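Local coordinates for penicillin-binding protein 2B (Streptococcus pneumoniae, PDB 2WAD) that probably cross-links peptide stems of adjacent glycan strands as a transpeptidase of peripheral peptidoglycan synthesis, and binds penicillin, at residues G61-A66 with P70-T75; K270-V275 with K306-T311. All blocks are in the same frame, centred on the assembly; numbering follows the deposited sequence.

Contacts 1 and 2 sit side by side, their centres about 10 Å apart, and meet on one mixed sheet in which strands 63-64 and 307-310 run parallel as neighbours. Contact 1 closes a short turn; contact 2 joins residues 270-275 to the other strand of that pair. Tyr64 links them by probable backbone hydrogen bonds, from its N to Ile308 O at 3.0 Å and from Leu310 N to its O at 2.8 Å. Ile63 CD1 packs tightly on Ile308 CD1 at 3.4 Å. Both contacts lie away from Ser386, the inferred acyl-ester nucleophile, and from zinc-binding Asp288, His290 and Asp292; the Asp65 side chain of contact 1 is about 10 Å from a bound zinc ion.

Contact 1: residues G61-A66 with P70-T75; sequences GEIYDA and PLVENT
Glu62 meets Val72 and Asn74 because its CG lies anti to its own carbonyl carbon (chi1 -79°) and the chain beyond is extended, so that CG rests on Val72 CG2 at 3.7 Å and the carboxylate carries on to Asn74. There OE1 accepts a weak, bent hydrogen bond from Asn74 N (3.3 Å, 135° at the hydrogen). The side-chain amide of Asn74 is turned only 25° from the carboxylate plane. OE2 is held by a salt bridge to Lys304, while the side-chain ND2 of Asn74 bonds to the backbone O of Arg60 and its OD1 to the guanidinium of Arg223. Val72 has CG1 anti to its carbonyl carbon, which leaves CG2 between backbone N and carbonyl carbon; from there CG2 touches both Glu62 and Ile63, lying 4.0 Å from Ile63 CG1. On the far branch of the isoleucine, Ile63 CG2 meets Leu71 CD1 at 3.9 Å, the two side chains crossing at about a right angle. The backbone adds a firmer bond, from Leu71 N to Ile63 O at 2.8 Å. Tyr64 leans its ring obliquely against the proline, with CD1 3.7 Å from Pro70 CA and CE1 reaching Pro70 CB. Strand 307-310 lines Ile63 and Leu71 with Ile308 and Leu310, and Val234 adds to Leu71 and Val72. Asp65 OD2 accepts hydrogen bonds from the backbone N of Ser67 and Lys69, fastening the connecting turn. Nearly antiparallel directions and a single backbone bridge, Tyr64 with Pro70, make this a hairpin-like reversal, leading from strand 63-64, outermost in the mixed sheet within the chain, to strand 72-83 of a separate antiparallel sheet.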
# COMPACT_ATOMS: atom_id res chain seq x y z
N GLY A 61 4.73 -18.15 1.52
CA GLY A 61 5.05 -17.90 0.12
C GLY A 61 5.91 -16.65 -0.01
O GLY A 61 6.03 -15.87 0.94
N GLU A 62 6.50 -16.45 -1.18
CA GLU A 62 7.43 -15.34 -1.36
C GLU A 62 7.00 -14.38 -2.46
O GLU A 62 6.03 -14.65 -3.17
CB GLU A 62 8.85 -15.88 -1.60
CG GLU A 62 9.55 -16.30 -0.32
CD GLU A 62 10.66 -17.31 -0.56
OE1 GLU A 62 11.58 -17.46 0.29
OE2 GLU A 62 10.62 -17.99 -1.61
N ILE A 63 7.74 -13.28 -2.59
CA ILE A 63 7.36 -12.15 -3.43
C ILE A 63 8.45 -11.90 -4.47
O ILE A 63 9.62 -11.74 -4.13
CB ILE A 63 7.24 -10.85 -2.59
CG1 ILE A 63 6.57 -11.08 -1.24
CG2 ILE A 63 6.63 -9.73 -3.40
CD1 ILE A 63 5.07 -11.11 -1.28
N TYR A 64 8.04 -11.82 -5.74
CA TYR A 64 8.96 -11.71 -6.85
C TYR A 64 8.63 -10.50 -7.70
O TYR A 64 7.46 -10.11 -7.82
CB TYR A 64 8.92 -12.98 -7.70
CG TYR A 64 9.40 -14.20 -6.95
CD1 TYR A 64 10.74 -14.58 -7.01
CD2 TYR A 64 8.52 -14.99 -6.21
CE1 TYR A 64 11.20 -15.72 -6.33
CE2 TYR A 64 8.96 -16.11 -5.54
CZ TYR A 64 10.31 -16.47 -5.60
OH TYR A 64 10.77 -17.59 -4.94
N ASP A 65 9.65 -9.91 -8.30
CA ASP A 65 9.40 -8.83 -9.25
C ASP A 65 9.04 -9.46 -10.59
O ASP A 65 9.07 -10.69 -10.72
CB ASP A 65 10.57 -7.84 -9.32
CG ASP A 65 11.62 -8.19 -10.38
OD1 ASP A 65 12.34 -7.28 -10.82
OD2 ASP A 65 11.74 -9.36 -10.77
N ALA A 66 8.74 -8.62 -11.57
CA ALA A 66 8.23 -9.05 -12.87
C ALA A 66 9.19 -9.91 -13.70
O ALA A 66 8.76 -10.60 -14.62
CB ALA A 66 7.79 -7.83 -13.68
N PRO A 70 13.76 -12.31 -6.48
CA PRO A 70 13.09 -12.33 -5.19
C PRO A 70 13.17 -10.97 -4.52
O PRO A 70 14.16 -10.26 -4.66
CB PRO A 70 13.86 -13.38 -4.39
CG PRO A 70 15.18 -13.53 -5.08
CD PRO A 70 14.98 -13.15 -6.51
N LEU A 71 12.12 -10.62 -3.79
CA LEU A 71 12.12 -9.40 -3.00
C LEU A 71 12.22 -9.68 -1.50
O LEU A 71 12.50 -8.78 -0.72
CB LEU A 71 10.86 -8.60 -3.28
CG LEU A 71 10.66 -8.26 -4.76
CD1 LEU A 71 9.39 -7.41 -4.88
CD2 LEU A 71 11.90 -7.51 -5.29
N VAL A 72 11.98 -10.93 -1.11
CA VAL A 72 12.08 -11.34 0.28
C VAL A 72 12.79 -12.69 0.40
O VAL A 72 13.22 -13.28 -0.59
CB VAL A 72 10.71 -11.53 0.94
CG1 VAL A 72 9.95 -10.22 0.96
CG2 VAL A 72 9.95 -12.64 0.22
N GLU A 73 12.88 -13.18 1.63
CA GLU A 73 13.73 -14.32 1.92
C GLU A 73 13.17 -15.03 3.14
O GLU A 73 12.86 -14.38 4.14
CB GLU A 73 15.13 -13.84 2.27
CG GLU A 73 16.16 -14.93 2.40
CD GLU A 73 16.92 -15.12 1.11
OE1 GLU A 73 16.25 -15.07 0.05
OE2 GLU A 73 18.16 -15.26 1.15
N ASN A 74 13.03 -16.35 3.05
CA ASN A 74 12.74 -17.17 4.21
C ASN A 74 14.03 -17.81 4.69
O ASN A 74 14.61 -18.65 4.00
CB ASN A 74 11.73 -18.26 3.86
CG ASN A 74 10.31 -17.74 3.79
OD1 ASN A 74 9.97 -16.76 4.45
ND2 ASN A 74 9.47 -18.41 3.02
N THR A 75 14.51 -17.40 5.86
CA THR A 75 15.82 -17.84 6.30
C THR A 75 15.68 -18.88 7.40
O THR A 75 14.77 -18.81 8.23
CB THR A 75 16.75 -16.63 6.59
OG1 THR A 75 17.93 -17.07 7.28
CG2 THR A 75 16.05 -15.53 7.37

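Contact 2: residues K270-V275 with K306-T311; sequences KQYEEV and KNIKLT. Unlike the reference sequence in segment 270-275: Val275 (reference Thr). Unlike the reference sequence in segment 306-311: Lys306 (reference Asn).
Val275 and Lys306 bring the two backbones together, their CA atoms 5.9 Å apart where helix 273-276 comes up to the start of strand 307-310. Tyr272 marks a break in the helical chain: it is the first residue to leave the helical conformation after 267-271, and it occupies the N-cap position of the next short helix. Across the contact, Lys306 N donates to Val275 O at 3.3 Å with an angle of 145° at the hydrogen. This is a helix-on-sheet contact, in which the short helix lies against the mixed sheet containing strands 63-64, 307-310 and 547-553. Val275 CG1, anti to the backbone N (chi1 175°), does the touching, meeting Lys306 CB at 4.0 Å and Ile308 CG2 at 4.2 Å; Val275 and Lys306 side chains cross at about a right angle. Lys306 contributes the foot of its chain here, while its ammonium forms a salt bridge with Asp552. Ile308 sends CG2 toward the helix side, where the same methyl also approaches Tyr272 CD2 obliquely at 4.3 Å, so one methyl touches both the valine branch and the tyrosine ring. The phenol OH hydrogen-bonds Asp494, and Val547 and Ile550 of strand 547-553 touch Tyr272 and Val275 respectively.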
# COMPACT_ATOMS: atom_id res chain seq x y z
N LYS A 270 0.44 -7.94 3.89
CA LYS A 270 -0.89 -7.95 4.49
C LYS A 270 -1.97 -8.17 3.44
O LYS A 270 -2.86 -8.99 3.62
CB LYS A 270 -1.14 -6.66 5.27
CG LYS A 270 -2.50 -6.61 5.98
CD LYS A 270 -2.59 -5.41 6.92
CE LYS A 270 -4.04 -5.10 7.23
NZ LYS A 270 -4.12 -4.34 8.50
N GLN A 271 -1.91 -7.41 2.35
CA GLN A 271 -2.94 -7.52 1.31
C GLN A 271 -3.13 -8.95 0.80
O GLN A 271 -4.26 -9.38 0.57
CB GLN A 271 -2.61 -6.56 0.17
CG GLN A 271 -3.69 -6.47 -0.85
CD GLN A 271 -4.88 -5.67 -0.36
OE1 GLN A 271 -5.88 -5.54 -1.07
NE2 GLN A 271 -4.77 -5.14 0.85
N TYR A 272 -2.03 -9.68 0.62
CA TYR A 272 -2.07 -11.01 0.02
C TYR A 272 -1.77 -12.11 1.03
O TYR A 272 -1.36 -13.21 0.67
CB TYR A 272 -1.13 -11.09 -1.19
CG TYR A 272 -1.65 -10.26 -2.34
CD1 TYR A 272 -1.30 -8.93 -2.48
CD2 TYR A 272 -2.56 -10.79 -3.24
CE1 TYR A 272 -1.80 -8.15 -3.51
CE2 TYR A 272 -3.07 -10.03 -4.27
CZ TYR A 272 -2.69 -8.71 -4.41
OH TYR A 272 -3.21 -7.96 -5.44
N GLU A 273 -2.03 -11.80 2.30
CA GLU A 273 -1.88 -12.73 3.41
C GLU A 273 -2.55 -14.08 3.17
O GLU A 273 -1.98 -15.12 3.46
CB GLU A 273 -2.39 -12.08 4.71
CG GLU A 273 -2.69 -13.05 5.85
CD GLU A 273 -1.49 -13.86 6.30
OE1 GLU A 273 -0.36 -13.32 6.38
OE2 GLU A 273 -1.70 -15.05 6.60
N GLU A 274 -3.78 -14.08 2.68
CA GLU A 274 -4.48 -15.34 2.43
C GLU A 274 -3.70 -16.18 1.40
O GLU A 274 -3.71 -17.40 1.45
CB GLU A 274 -5.89 -15.05 1.91
CG GLU A 274 -6.90 -16.16 2.14
CD GLU A 274 -8.05 -16.17 1.14
OE1 GLU A 274 -8.56 -15.09 0.75
OE2 GLU A 274 -8.45 -17.28 0.75
N VAL A 275 -3.07 -15.52 0.44
CA VAL A 275 -2.32 -16.23 -0.59
C VAL A 275 -0.97 -16.70 -0.04
O VAL A 275 -0.54 -17.81 -0.33
CB VAL A 275 -2.07 -15.36 -1.84
CG1 VAL A 275 -1.19 -16.11 -2.83
CG2 VAL A 275 -3.39 -14.96 -2.51
N LYS A 306 1.75 -19.93 -1.36
CA LYS A 306 1.95 -19.65 -2.78
C LYS A 306 2.69 -18.33 -2.91
O LYS A 306 2.86 -17.62 -1.92
CB LYS A 306 0.64 -19.64 -3.57
CG LYS A 306 -0.17 -20.95 -3.55
CD LYS A 306 0.72 -22.19 -3.62
CE LYS A 306 -0.04 -23.48 -3.36
NZ LYS A 306 0.89 -24.65 -3.24
N ASN A 307 3.13 -18.03 -4.13
CA ASN A 307 3.97 -16.86 -4.39
C ASN A 307 3.17 -15.87 -5.23
O ASN A 307 2.28 -16.28 -5.97
CB ASN A 307 5.24 -17.27 -5.14
CG ASN A 307 5.96 -18.44 -4.49
OD1 ASN A 307 5.96 -19.55 -5.03
ND2 ASN A 307 6.58 -18.20 -3.34
N ILE A 308 3.48 -14.59 -5.08
CA ILE A 308 2.95 -13.57 -5.98
C ILE A 308 4.11 -12.99 -6.77
O ILE A 308 5.21 -12.81 -6.23
CB ILE A 308 2.22 -12.44 -5.22
CG1 ILE A 308 3.13 -11.84 -4.15
CG2 ILE A 308 0.94 -12.97 -4.58
CD1 ILE A 308 2.62 -10.55 -3.50
N LYS A 309 3.85 -12.72 -8.05
CA LYS A 309 4.78 -12.01 -8.93
C LYS A 309 4.22 -10.63 -9.25
O LYS A 309 3.08 -10.50 -9.71
CB LYS A 309 5.02 -12.83 -10.21
CG LYS A 309 5.93 -12.18 -11.26
CD LYS A 309 6.48 -13.21 -12.26
CE LYS A 309 5.63 -13.32 -13.53
NZ LYS A 309 6.35 -13.82 -14.74
N LEU A 310 5.01 -9.59 -9.00
CA LEU A 310 4.56 -8.22 -9.24
C LEU A 310 4.59 -7.83 -10.70
O LEU A 310 5.21 -8.49 -11.54
CB LEU A 310 5.40 -7.21 -8.47
CG LEU A 310 5.70 -7.56 -7.01
CD1 LEU A 310 6.35 -6.34 -6.36
CD2 LEU A 310 4.42 -7.99 -6.31
N THR A 311 3.89 -6.74 -10.99
CA THR A 311 3.82 -6.19 -12.34
C THR A 311 5.02 -5.29 -12.56
O THR A 311 5.32 -4.95 -13.70
CB THR A 311 2.55 -5.33 -12.50
OG1 THR A 311 2.52 -4.35 -11.45
CG2 THR A 311 1.28 -6.17 -12.40